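Local coordinates for protein lipoxygenase (Cyanothece sp., PDB 5EK8) that probably adds molecular oxygen to polyunsaturated fatty acids, as a non-heme iron 9R-lipoxygenase, at residues Ala373-Leu378 with Met386-Leu391; Tyr435-Trp440 with Lys536-Ile541; Pro442-Cys447 with Ala455-Trp460; Asp480-Ile485 with Asn545-Thr550. All blocks are in the same frame, centred on the assembly; numbering follows the deposited sequence.

Contact 1 of 4, residues Ala373-Leu378 with Met386-Leu391; sequences ACFRNL and MLTPHL
The ring of F375 meets T388 over one face and L391 at its edge. T388 supplies the methyl CG2, which makes a CH-pi contact 4.0 Å from the F375 ring centroid, 28° off the ring normal. The methyl sits nearest the outer rim, 3.6 Å from F375 CE1. The edge near CE2 faces the backbone end of L391, with F375 CE2 3.8 Å from L391 O. F375 also stacks on the ring of W163, outside the two segments. The T388 hydroxyl takes no part here; it bonds back to R384 O.

The contact joins the last turn of helix 337-377 to helix 383-391, which follows after a short link. Helix 337-377 is the long central helix of the lipoxygenase fold and carries the iron ligands H359 and H364. The two axes approach to 9.9 Å and cross at -134°.

Between the helices lies C374. Its SG is anti to the backbone N (chi1 168°) and rests 3.8 Å from T388 CG2. C374 CB meets L391 CD1 at 3.7 Å. Beyond C374, L378 and L387 cross obliquely, CD1 to CD1 at 4.0 Å.

Contact 2 of 4, residues Tyr435-Trp440 with Lys536-Ile541; sequences YDWKDW and KVIRPI
This is a buried, largely polar contact between two loops, with D436 gripping R539 and W437 closing on the same arginine's carbonyl. One loop joins helix 421-432 to helix 451-473; the other leads from strand 534-535 to helix 549-574. D436 CG is anti to the backbone N (chi1 -178°), which sets it toward 536-541. D436 OD1 accepts from R539 N at 2.7 Å, nearly straight at 168°. D436 OD2 takes R539 NH1 at 2.6 Å as a salt bridge, in the guanidinium plane but above the carboxylate plane.

D436 OD2 also accepts K438 N at 3.0 Å, from the opposite face of the carboxylate. That bond makes an Asx turn; a type II beta turn runs from W437 to W440.

An alanine in place of D436 would remove the Asx turn and probably leave R539 N, R539 NH1 and K438 N without this acceptor. R539 NE and NH2 have other acceptors, P527 O and L526 O.

The indole of W437 points NE1 at R539 O, 2.7 Å away and near the ring plane. I538 CG2 adjoins the same edge, 3.6 Å from W437 NE1. K438 CB lies over one face of the indole, and I541 CG1 on the opposite side, 3.7 Å from W437 CZ2. The K438 and R539 chains cross at about a right angle, CD to CD at 3.6 Å.

Contact 3 of 4, residues Pro442-Cys447 with Ala455-Trp460; sequences PRQPIC and AANLYW
P442 lies over one face of the W460 indole. Its CD is 3.6 Å from the centroid of the W460 five-membered ring and 16° off the normal, a CH-pi contact. W460 CD2 is the ring atom nearest to P442 CD, at 3.5 Å. W460 CG is anti to the backbone N (chi1 -174°), which puts it 3.7 Å from P442 CD. The other side of the proline ring reaches the helix through P442 CB, 4.0 Å from A456 CB.

N457, on the same helix, makes the polar part. N457 OD1 accepts from Q444 NE2 at 3.0 Å. The two side chains cross at about a right angle, their amide planes 49° apart. N457 ND2 gives a weak bond to R443 O at 2.7 Å. It also bonds to A453 O, one turn earlier in helix 451-473.

The next shell holds the loop in place. R443 makes a salt bridge with E520 and a bond to P260 O, and packs on Y452. Q444 O is bonded by Y516 OH. W460 packs on Q557 and R560 of helix 549-574.

The loop thus folds back on the helix it leads into. Two backbone carbonyls, R443 O and A453 O, face the ND2 end of N457, and a donor faces OD1. This pattern favours one orientation of the N457 amide.

Contact 4 of 4, residues Asp480-Ile485 with Asn545-Thr550; sequences DEWVEI and NQPSAT
N545 meets V483 and W482 of the facing helix start. Its OD1 is 4.2 Å from V483 CG2, a loose contact, and has a weak bond to R486 NH1. N545 C is 3.6 Å from W482 CD1. Q546 continues over the indole by its backbone. Its C atom is 3.5 Å from W482 CD1, while its side chain leaves the backbone away from the indole.

P547 makes the ring contact. Its CB is 3.6 Å from the centroid of the W482 six-membered ring and 11° off the normal, a CH-pi contact over the face. P547 CD reaches back to W482 CG at 3.7 Å. The opposite face of the indole is covered by I485 CB, 3.9 Å above its centre. With CG anti to the backbone N (chi1 -177°), the W482 indole starts out toward 545-550. W482 NE1 bonds to T542 OG1. An alanine at W482 would probably open a gap between P547 and I485 and leave T542 OG1 without its indole partner.

S548 follows as the N-cap of helix 549-574, with OG weakly bonded to D551 N.

The contact therefore joins helix 482-495 to the lead-in of helix 549-574, at the protein surface. W482 also packs on D551 and I552 of that second helix, and I485 on its L555. On another side, E484 bonds to the backbone N atoms of R379, K380 and N381, just after helix 337-377.

In the fold
Contacts 1 and 2 lie nearest the iron. The L391 side chain is about 13 Å from the bound iron. The Y435 side chain is about 14 Å from the bound iron. Contacts 3 and 4 lie away from the annotated sites. Contact 4 touches contact 1, with L378 CD2 3.9 Å from I485 CD1, and their centres are 16 Å apart. It also meets contact 2, where I541 CG2 is 4.2 Å from I485 CG2. Contact 3 is nested in the loop that contact 2 closes, and W440 O lies 3.5 Å from W460 CZ2. Contacts 3 and 4 stand apart, their centres 31 Å from each other. Helix 549-574, which carries the iron ligands H570 and N574, packs against contacts 1 to 3 and begins within contact 4.

Contact 1 of 4, residues Ala373-Leu378 with Met386-Leu391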
# COMPACT_ATOMS: atom_id res chain seq x y z
N ALA A 373 6.22 -10.92 -4.69
CA ALA A 373 6.07 -12.14 -5.47
C ALA A 373 6.08 -11.85 -6.98
O ALA A 373 6.78 -12.53 -7.76
CB ALA A 373 4.79 -12.85 -5.09
N CYS A 374 5.32 -10.83 -7.37
CA CYS A 374 5.19 -10.44 -8.77
C CYS A 374 6.53 -10.14 -9.40
O CYS A 374 6.91 -10.75 -10.40
CB CYS A 374 4.28 -9.22 -8.90
SG CYS A 374 4.31 -8.43 -10.52
N PHE A 375 7.25 -9.19 -8.82
CA PHE A 375 8.54 -8.79 -9.37
C PHE A 375 9.57 -9.91 -9.24
O PHE A 375 10.56 -9.94 -9.96
CB PHE A 375 9.05 -7.52 -8.68
CG PHE A 375 8.39 -6.26 -9.18
CD1 PHE A 375 8.84 -5.65 -10.34
CD2 PHE A 375 7.32 -5.71 -8.51
CE1 PHE A 375 8.23 -4.50 -10.81
CE2 PHE A 375 6.71 -4.56 -8.97
CZ PHE A 375 7.17 -3.96 -10.12
N ARG A 376 9.31 -10.84 -8.32
CA ARG A 376 10.20 -11.98 -8.16
C ARG A 376 10.06 -12.96 -9.31
O ARG A 376 11.06 -13.52 -9.76
CB ARG A 376 9.92 -12.70 -6.84
CG ARG A 376 10.68 -12.15 -5.66
CD ARG A 376 10.29 -12.90 -4.38
NE ARG A 376 10.86 -14.24 -4.33
CZ ARG A 376 11.95 -14.56 -3.66
NH1 ARG A 376 12.60 -13.63 -2.97
NH2 ARG A 376 12.40 -15.81 -3.67
N ASN A 377 8.84 -13.18 -9.79
CA ASN A 377 8.60 -14.32 -10.69
C ASN A 377 7.98 -14.03 -12.06
O ASN A 377 7.89 -14.93 -12.89
CB ASN A 377 7.73 -15.34 -9.96
CG ASN A 377 8.34 -15.81 -8.65
OD1 ASN A 377 9.24 -16.65 -8.64
ND2 ASN A 377 7.85 -15.27 -7.54
N LEU A 378 7.56 -12.79 -12.30
CA LEU A 378 6.88 -12.48 -13.56
C LEU A 378 7.76 -11.68 -14.52
O LEU A 378 7.97 -10.48 -14.33
CB LEU A 378 5.58 -11.71 -13.28
CG LEU A 378 4.54 -12.49 -12.48
CD1 LEU A 378 3.25 -11.69 -12.33
CD2 LEU A 378 4.27 -13.84 -13.14
N MET A 386 0.66 -6.66 -16.99
CA MET A 386 -0.64 -6.31 -16.46
C MET A 386 -0.57 -5.93 -14.98
O MET A 386 -1.31 -5.06 -14.52
CB MET A 386 -1.62 -7.45 -16.67
CG MET A 386 -2.89 -7.36 -15.87
SD MET A 386 -3.99 -8.72 -16.26
CE MET A 386 -5.34 -8.36 -15.16
N LEU A 387 0.34 -6.57 -14.24
CA LEU A 387 0.38 -6.41 -12.79
C LEU A 387 1.41 -5.41 -12.28
O LEU A 387 1.12 -4.64 -11.35
CB LEU A 387 0.63 -7.77 -12.12
CG LEU A 387 -0.59 -8.68 -12.02
CD1 LEU A 387 -0.23 -9.98 -11.30
CD2 LEU A 387 -1.72 -7.97 -11.30
N THR A 388 2.61 -5.40 -12.87
CA THR A 388 3.69 -4.54 -12.40
C THR A 388 3.36 -3.04 -12.22
O THR A 388 3.76 -2.45 -11.21
CB THR A 388 4.92 -4.64 -13.32
OG1 THR A 388 4.50 -4.75 -14.68
CG2 THR A 388 5.75 -5.87 -12.97
N PRO A 389 2.64 -2.41 -13.18
CA PRO A 389 2.39 -0.97 -12.99
C PRO A 389 1.55 -0.63 -11.76
O PRO A 389 1.60 0.49 -11.27
CB PRO A 389 1.66 -0.56 -14.26
CG PRO A 389 1.06 -1.81 -14.78
CD PRO A 389 2.05 -2.88 -14.45
N HIS A 390 0.78 -1.60 -11.27
CA HIS A 390 -0.06 -1.38 -10.10
C HIS A 390 0.66 -1.77 -8.81
O HIS A 390 0.30 -1.31 -7.72
CB HIS A 390 -1.37 -2.16 -10.23
CG HIS A 390 -2.08 -1.91 -11.52
ND1 HIS A 390 -2.65 -0.69 -11.84
CD2 HIS A 390 -2.32 -2.72 -12.58
CE1 HIS A 390 -3.21 -0.77 -13.03
NE2 HIS A 390 -3.02 -1.99 -13.50
N LEU A 391 1.67 -2.62 -8.93
CA LEU A 391 2.39 -3.12 -7.76
C LEU A 391 3.74 -2.43 -7.58
O LEU A 391 4.41 -2.63 -6.57
CB LEU A 391 2.59 -4.63 -7.86
CG LEU A 391 1.34 -5.47 -7.60
CD1 LEU A 391 1.56 -6.91 -8.02
CD2 LEU A 391 0.95 -5.41 -6.13

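Contact 2 of 4, residues Tyr435-Trp440 with Lys536-Ile541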
# COMPACT_ATOMS: atom_id res chain seq x y z
N TYR A 435 -6.73 -12.13 4.98
CA TYR A 435 -6.96 -11.56 3.66
C TYR A 435 -6.50 -12.47 2.54
O TYR A 435 -5.31 -12.77 2.43
CB TYR A 435 -6.26 -10.20 3.53
CG TYR A 435 -6.89 -9.10 4.36
CD1 TYR A 435 -8.24 -9.11 4.66
CD2 TYR A 435 -6.12 -8.04 4.83
CE1 TYR A 435 -8.82 -8.10 5.41
CE2 TYR A 435 -6.69 -7.01 5.59
CZ TYR A 435 -8.04 -7.06 5.88
OH TYR A 435 -8.62 -6.06 6.63
N ASP A 436 -7.44 -12.91 1.70
CA ASP A 436 -7.11 -13.73 0.54
C ASP A 436 -7.83 -13.19 -0.71
O ASP A 436 -8.76 -12.40 -0.60
CB ASP A 436 -7.48 -15.20 0.79
CG ASP A 436 -7.13 -16.10 -0.37
OD1 ASP A 436 -5.93 -16.20 -0.71
OD2 ASP A 436 -8.05 -16.71 -0.96
N TRP A 437 -7.38 -13.63 -1.88
CA TRP A 437 -7.92 -13.15 -3.15
C TRP A 437 -9.16 -13.91 -3.63
O TRP A 437 -9.95 -13.38 -4.41
CB TRP A 437 -6.84 -13.22 -4.23
CG TRP A 437 -6.20 -14.57 -4.33
CD1 TRP A 437 -5.07 -14.98 -3.70
CD2 TRP A 437 -6.66 -15.69 -5.11
NE1 TRP A 437 -4.79 -16.28 -4.04
CE2 TRP A 437 -5.75 -16.74 -4.90
CE3 TRP A 437 -7.75 -15.90 -5.96
CZ2 TRP A 437 -5.89 -17.99 -5.50
CZ3 TRP A 437 -7.89 -17.14 -6.55
CH2 TRP A 437 -6.97 -18.17 -6.33
N LYS A 438 -9.32 -15.15 -3.17
CA LYS A 438 -10.33 -16.04 -3.75
C LYS A 438 -11.76 -15.68 -3.38
O LYS A 438 -12.06 -15.36 -2.23
CB LYS A 438 -10.05 -17.49 -3.34
CG LYS A 438 -10.67 -18.50 -4.29
CD LYS A 438 -10.28 -19.93 -3.96
CE LYS A 438 -10.71 -20.88 -5.07
NZ LYS A 438 -10.38 -22.29 -4.73
N ASP A 439 -12.63 -15.73 -4.39
CA ASP A 439 -14.06 -15.45 -4.25
C ASP A 439 -14.36 -14.06 -3.66
O ASP A 439 -15.48 -13.78 -3.23
CB ASP A 439 -14.74 -16.52 -3.39
CG ASP A 439 -15.08 -17.78 -4.19
OD1 ASP A 439 -14.52 -17.97 -5.29
OD2 ASP A 439 -15.91 -18.58 -3.70
N TRP A 440 -13.35 -13.19 -3.66
CA TRP A 440 -13.51 -11.84 -3.14
C TRP A 440 -14.25 -10.96 -4.15
O TRP A 440 -13.92 -10.95 -5.33
CB TRP A 440 -12.14 -11.24 -2.80
CG TRP A 440 -12.21 -9.97 -2.00
CD1 TRP A 440 -12.05 -9.84 -0.66
CD2 TRP A 440 -12.46 -8.65 -2.51
NE1 TRP A 440 -12.18 -8.52 -0.29
CE2 TRP A 440 -12.43 -7.77 -1.41
CE3 TRP A 440 -12.69 -8.13 -3.78
CZ2 TRP A 440 -12.64 -6.40 -1.54
CZ3 TRP A 440 -12.90 -6.77 -3.92
CH2 TRP A 440 -12.86 -5.92 -2.80
N LYS A 536 -1.81 -21.66 5.44
CA LYS A 536 -1.44 -20.32 4.98
C LYS A 536 -2.65 -19.50 4.52
O LYS A 536 -3.62 -20.05 3.99
CB LYS A 536 -0.41 -20.43 3.86
CG LYS A 536 0.80 -21.27 4.23
CD LYS A 536 1.41 -20.86 5.57
CE LYS A 536 1.91 -19.42 5.55
NZ LYS A 536 3.02 -19.22 4.58
N VAL A 537 -2.58 -18.19 4.74
CA VAL A 537 -3.71 -17.31 4.47
C VAL A 537 -3.98 -17.16 2.97
O VAL A 537 -5.14 -17.15 2.55
CB VAL A 537 -3.50 -15.91 5.12
CG1 VAL A 537 -2.20 -15.28 4.66
CG2 VAL A 537 -4.67 -14.99 4.80
N ILE A 538 -2.94 -17.07 2.16
CA ILE A 538 -3.14 -16.95 0.71
C ILE A 538 -3.32 -18.32 0.05
O ILE A 538 -2.50 -19.22 0.21
CB ILE A 538 -1.97 -16.21 0.02
CG1 ILE A 538 -1.81 -14.79 0.57
CG2 ILE A 538 -2.21 -16.13 -1.48
CD1 ILE A 538 -3.04 -13.95 0.41
N ARG A 539 -4.42 -18.45 -0.69
CA ARG A 539 -4.69 -19.67 -1.44
C ARG A 539 -3.89 -19.72 -2.74
O ARG A 539 -3.68 -18.68 -3.38
CB ARG A 539 -6.19 -19.78 -1.73
CG ARG A 539 -7.04 -19.90 -0.47
CD ARG A 539 -8.51 -20.03 -0.81
NE ARG A 539 -9.34 -20.21 0.37
CZ ARG A 539 -9.87 -19.21 1.07
NH1 ARG A 539 -9.65 -17.95 0.71
NH2 ARG A 539 -10.61 -19.47 2.14
N PRO A 540 -3.42 -20.92 -3.13
CA PRO A 540 -2.64 -21.07 -4.36
C PRO A 540 -3.45 -20.87 -5.64
O PRO A 540 -4.57 -21.37 -5.76
CB PRO A 540 -2.13 -22.51 -4.27
CG PRO A 540 -3.14 -23.20 -3.43
CD PRO A 540 -3.58 -22.20 -2.41
N ILE A 541 -2.88 -20.13 -6.59
CA ILE A 541 -3.49 -19.90 -7.89
C ILE A 541 -3.38 -21.16 -8.74
O ILE A 541 -4.32 -21.54 -9.44
CB ILE A 541 -2.81 -18.71 -8.62
CG1 ILE A 541 -3.05 -17.41 -7.85
CG2 ILE A 541 -3.31 -18.60 -10.06
CD1 ILE A 541 -2.17 -16.26 -8.30

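Contact 3 of 4, residues Pro442-Cys447 with Ala455-Trp460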
# COMPACT_ATOMS: atom_id res chain seq x y z
N PRO A 442 -16.60 -6.93 -4.26
CA PRO A 442 -17.00 -5.73 -3.52
C PRO A 442 -18.42 -5.82 -2.95
O PRO A 442 -19.27 -6.51 -3.52
CB PRO A 442 -16.92 -4.62 -4.58
CG PRO A 442 -16.00 -5.15 -5.62
CD PRO A 442 -16.26 -6.63 -5.66
N ARG A 443 -18.65 -5.13 -1.84
CA ARG A 443 -19.96 -5.07 -1.20
C ARG A 443 -21.04 -4.55 -2.15
O ARG A 443 -20.73 -3.88 -3.14
CB ARG A 443 -19.90 -4.19 0.05
CG ARG A 443 -19.64 -2.72 -0.26
CD ARG A 443 -19.09 -1.97 0.95
NE ARG A 443 -17.75 -2.44 1.33
CZ ARG A 443 -17.03 -1.92 2.31
NH1 ARG A 443 -17.50 -0.91 3.03
NH2 ARG A 443 -15.82 -2.41 2.58
N GLN A 444 -22.29 -4.85 -1.85
CA GLN A 444 -23.41 -4.33 -2.64
C GLN A 444 -24.04 -3.11 -1.97
O GLN A 444 -24.01 -2.99 -0.74
CB GLN A 444 -24.45 -5.43 -2.87
CG GLN A 444 -23.97 -6.55 -3.76
CD GLN A 444 -23.50 -6.05 -5.12
OE1 GLN A 444 -24.08 -5.13 -5.69
NE2 GLN A 444 -22.44 -6.66 -5.63
N PRO A 445 -24.62 -2.20 -2.78
CA PRO A 445 -25.21 -0.96 -2.26
C PRO A 445 -26.40 -1.19 -1.34
O PRO A 445 -27.38 -1.80 -1.76
CB PRO A 445 -25.64 -0.22 -3.53
CG PRO A 445 -24.82 -0.81 -4.62
CD PRO A 445 -24.66 -2.25 -4.25
N ILE A 446 -26.30 -0.71 -0.11
CA ILE A 446 -27.44 -0.73 0.81
C ILE A 446 -28.57 0.16 0.30
O ILE A 446 -29.74 -0.22 0.35
CB ILE A 446 -27.04 -0.26 2.22
CG1 ILE A 446 -25.83 -1.04 2.74
CG2 ILE A 446 -28.22 -0.39 3.17
CD1 ILE A 446 -25.49 -0.72 4.17
N CYS A 447 -28.20 1.35 -0.19
CA CYS A 447 -29.18 2.31 -0.67
C CYS A 447 -28.62 3.20 -1.78
O CYS A 447 -27.47 3.04 -2.18
CB CYS A 447 -29.68 3.18 0.48
SG CYS A 447 -28.35 4.00 1.39
N ALA A 455 -19.82 2.85 -6.83
CA ALA A 455 -18.52 3.12 -7.44
C ALA A 455 -17.67 1.85 -7.57
O ALA A 455 -17.16 1.54 -8.65
CB ALA A 455 -17.78 4.15 -6.62
N ALA A 456 -17.56 1.13 -6.46
CA ALA A 456 -16.75 -0.08 -6.37
C ALA A 456 -17.23 -1.16 -7.33
O ALA A 456 -16.42 -1.80 -7.99
CB ALA A 456 -16.75 -0.60 -4.95
N ASN A 457 -18.54 -1.36 -7.41
CA ASN A 457 -19.08 -2.38 -8.31
C ASN A 457 -18.89 -2.02 -9.78
O ASN A 457 -18.55 -2.88 -10.60
CB ASN A 457 -20.56 -2.62 -8.01
CG ASN A 457 -20.77 -3.71 -6.98
OD1 ASN A 457 -20.74 -4.90 -7.31
ND2 ASN A 457 -21.00 -3.32 -5.74
N LEU A 458 -19.09 -0.75 -10.11
CA LEU A 458 -18.83 -0.26 -11.47
C LEU A 458 -17.38 -0.53 -11.86
O LEU A 458 -17.10 -1.12 -12.92
CB LEU A 458 -19.13 1.23 -11.57
CG LEU A 458 -19.77 1.76 -12.86
CD1 LEU A 458 -19.92 3.26 -12.77
CD2 LEU A 458 -18.97 1.36 -14.10
N TYR A 459 -16.47 -0.11 -10.99
CA TYR A 459 -15.05 -0.32 -11.23
C TYR A 459 -14.72 -1.80 -11.36
O TYR A 459 -13.89 -2.20 -12.18
CB TYR A 459 -14.20 0.29 -10.11
CG TYR A 459 -12.74 0.36 -10.46
CD1 TYR A 459 -12.31 1.10 -11.55
CD2 TYR A 459 -11.79 -0.32 -9.70
CE1 TYR A 459 -10.97 1.16 -11.89
CE2 TYR A 459 -10.45 -0.26 -10.03
CZ TYR A 459 -10.04 0.49 -11.13
OH TYR A 459 -8.71 0.57 -11.47
N TRP A 460 -15.39 -2.61 -10.54
CA TRP A 460 -15.17 -4.05 -10.54
C TRP A 460 -15.56 -4.64 -11.89
O TRP A 460 -14.84 -5.50 -12.41
CB TRP A 460 -15.97 -4.71 -9.42
CG TRP A 460 -15.69 -6.17 -9.26
CD1 TRP A 460 -16.49 -7.21 -9.64
CD2 TRP A 460 -14.51 -6.76 -8.70
NE1 TRP A 460 -15.88 -8.41 -9.34
CE2 TRP A 460 -14.67 -8.16 -8.76
CE3 TRP A 460 -13.34 -6.24 -8.14
CZ2 TRP A 460 -13.70 -9.04 -8.28
CZ3 TRP A 460 -12.38 -7.11 -7.68
CH2 TRP A 460 -12.56 -8.50 -7.75

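Contact 4 of 4, residues Asp480-Ile485 with Asn545-Thr550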
# COMPACT_ATOMS: atom_id res chain seq x y z
N ASP A 480 2.13 -20.47 -22.38
CA ASP A 480 3.49 -20.89 -22.71
C ASP A 480 4.47 -20.68 -21.55
O ASP A 480 5.43 -21.44 -21.40
CB ASP A 480 4.00 -20.14 -23.95
CG ASP A 480 3.42 -20.68 -25.24
OD1 ASP A 480 2.72 -21.72 -25.19
OD2 ASP A 480 3.66 -20.07 -26.30
N GLU A 481 4.23 -19.64 -20.76
CA GLU A 481 5.12 -19.33 -19.64
C GLU A 481 4.36 -19.39 -18.32
O GLU A 481 4.53 -18.54 -17.45
CB GLU A 481 5.76 -17.95 -19.84
CG GLU A 481 6.71 -17.87 -21.02
CD GLU A 481 7.99 -18.69 -20.81
OE1 GLU A 481 8.17 -19.27 -19.71
OE2 GLU A 481 8.82 -18.73 -21.74
N TRP A 482 3.52 -20.41 -18.20
CA TRP A 482 2.69 -20.60 -17.02
C TRP A 482 3.52 -20.95 -15.78
O TRP A 482 3.09 -20.73 -14.64
CB TRP A 482 1.65 -21.69 -17.29
CG TRP A 482 0.70 -21.91 -16.16
CD1 TRP A 482 0.77 -22.89 -15.21
CD2 TRP A 482 -0.46 -21.13 -15.86
NE1 TRP A 482 -0.28 -22.76 -14.34
CE2 TRP A 482 -1.05 -21.69 -14.71
CE3 TRP A 482 -1.05 -20.00 -16.44
CZ2 TRP A 482 -2.20 -21.17 -14.13
CZ3 TRP A 482 -2.20 -19.49 -15.86
CH2 TRP A 482 -2.76 -20.07 -14.72
N VAL A 483 4.71 -21.48 -16.02
CA VAL A 483 5.64 -21.83 -14.95
C VAL A 483 5.89 -20.62 -14.05
O VAL A 483 5.99 -20.74 -12.82
CB VAL A 483 6.97 -22.35 -15.52
CG1 VAL A 483 8.04 -22.42 -14.43
CG2 VAL A 483 6.76 -23.72 -16.15
N GLU A 484 5.97 -19.44 -14.67
CA GLU A 484 6.13 -18.20 -13.93
C GLU A 484 4.94 -17.99 -13.00
O GLU A 484 5.11 -17.59 -11.85
CB GLU A 484 6.29 -17.01 -14.88
CG GLU A 484 7.60 -17.02 -15.66
CD GLU A 484 7.93 -15.68 -16.29
OE1 GLU A 484 7.08 -14.77 -16.25
OE2 GLU A 484 9.05 -15.53 -16.82
N ILE A 485 3.74 -18.26 -13.50
CA ILE A 485 2.54 -18.15 -12.67
C ILE A 485 2.60 -19.11 -11.49
O ILE A 485 2.19 -18.77 -10.38
CB ILE A 485 1.25 -18.42 -13.47
CG1 ILE A 485 1.15 -17.45 -14.64
CG2 ILE A 485 0.03 -18.33 -12.56
CD1 ILE A 485 1.23 -15.98 -14.25
N ASN A 545 2.21 -27.06 -14.12
CA ASN A 545 3.08 -26.35 -15.04
C ASN A 545 2.36 -25.95 -16.32
O ASN A 545 2.97 -25.40 -17.24
CB ASN A 545 4.31 -27.20 -15.37
CG ASN A 545 5.21 -27.40 -14.16
OD1 ASN A 545 5.34 -26.52 -13.31
ND2 ASN A 545 5.84 -28.57 -14.09
N GLN A 546 1.07 -26.24 -16.38
CA GLN A 546 0.22 -25.80 -17.48
C GLN A 546 -1.13 -25.35 -16.92
O GLN A 546 -1.60 -25.88 -15.91
CB GLN A 546 0.03 -26.91 -18.51
CG GLN A 546 1.25 -27.16 -19.37
CD GLN A 546 1.62 -28.64 -19.42
OE1 GLN A 546 1.60 -29.33 -18.41
NE2 GLN A 546 1.96 -29.12 -20.62
N PRO A 547 -1.76 -24.37 -17.57
CA PRO A 547 -3.02 -23.84 -17.05
C PRO A 547 -4.20 -24.78 -17.26
O PRO A 547 -4.11 -25.76 -18.00
CB PRO A 547 -3.21 -22.56 -17.86
CG PRO A 547 -2.52 -22.84 -19.15
CD PRO A 547 -1.32 -23.65 -18.79
N SER A 548 -5.30 -24.47 -16.57
CA SER A 548 -6.59 -25.11 -16.80
C SER A 548 -7.66 -24.05 -16.60
O SER A 548 -7.36 -22.94 -16.16
CB SER A 548 -6.80 -26.29 -15.84
OG SER A 548 -6.97 -25.85 -14.50
N ALA A 549 -8.91 -24.38 -16.92
CA ALA A 549 -10.02 -23.45 -16.73
C ALA A 549 -10.03 -22.91 -15.30
O ALA A 549 -10.10 -21.69 -15.07
CB ALA A 549 -11.34 -24.13 -17.05
N THR A 550 -9.92 -23.83 -14.34
CA THR A 550 -9.86 -23.48 -12.93
C THR A 550 -8.69 -22.55 -12.62
O THR A 550 -8.88 -21.48 -12.03
CB THR A 550 -9.73 -24.74 -12.05
OG1 THR A 550 -10.95 -25.48 -12.11
CG2 THR A 550 -9.45 -24.36 -10.60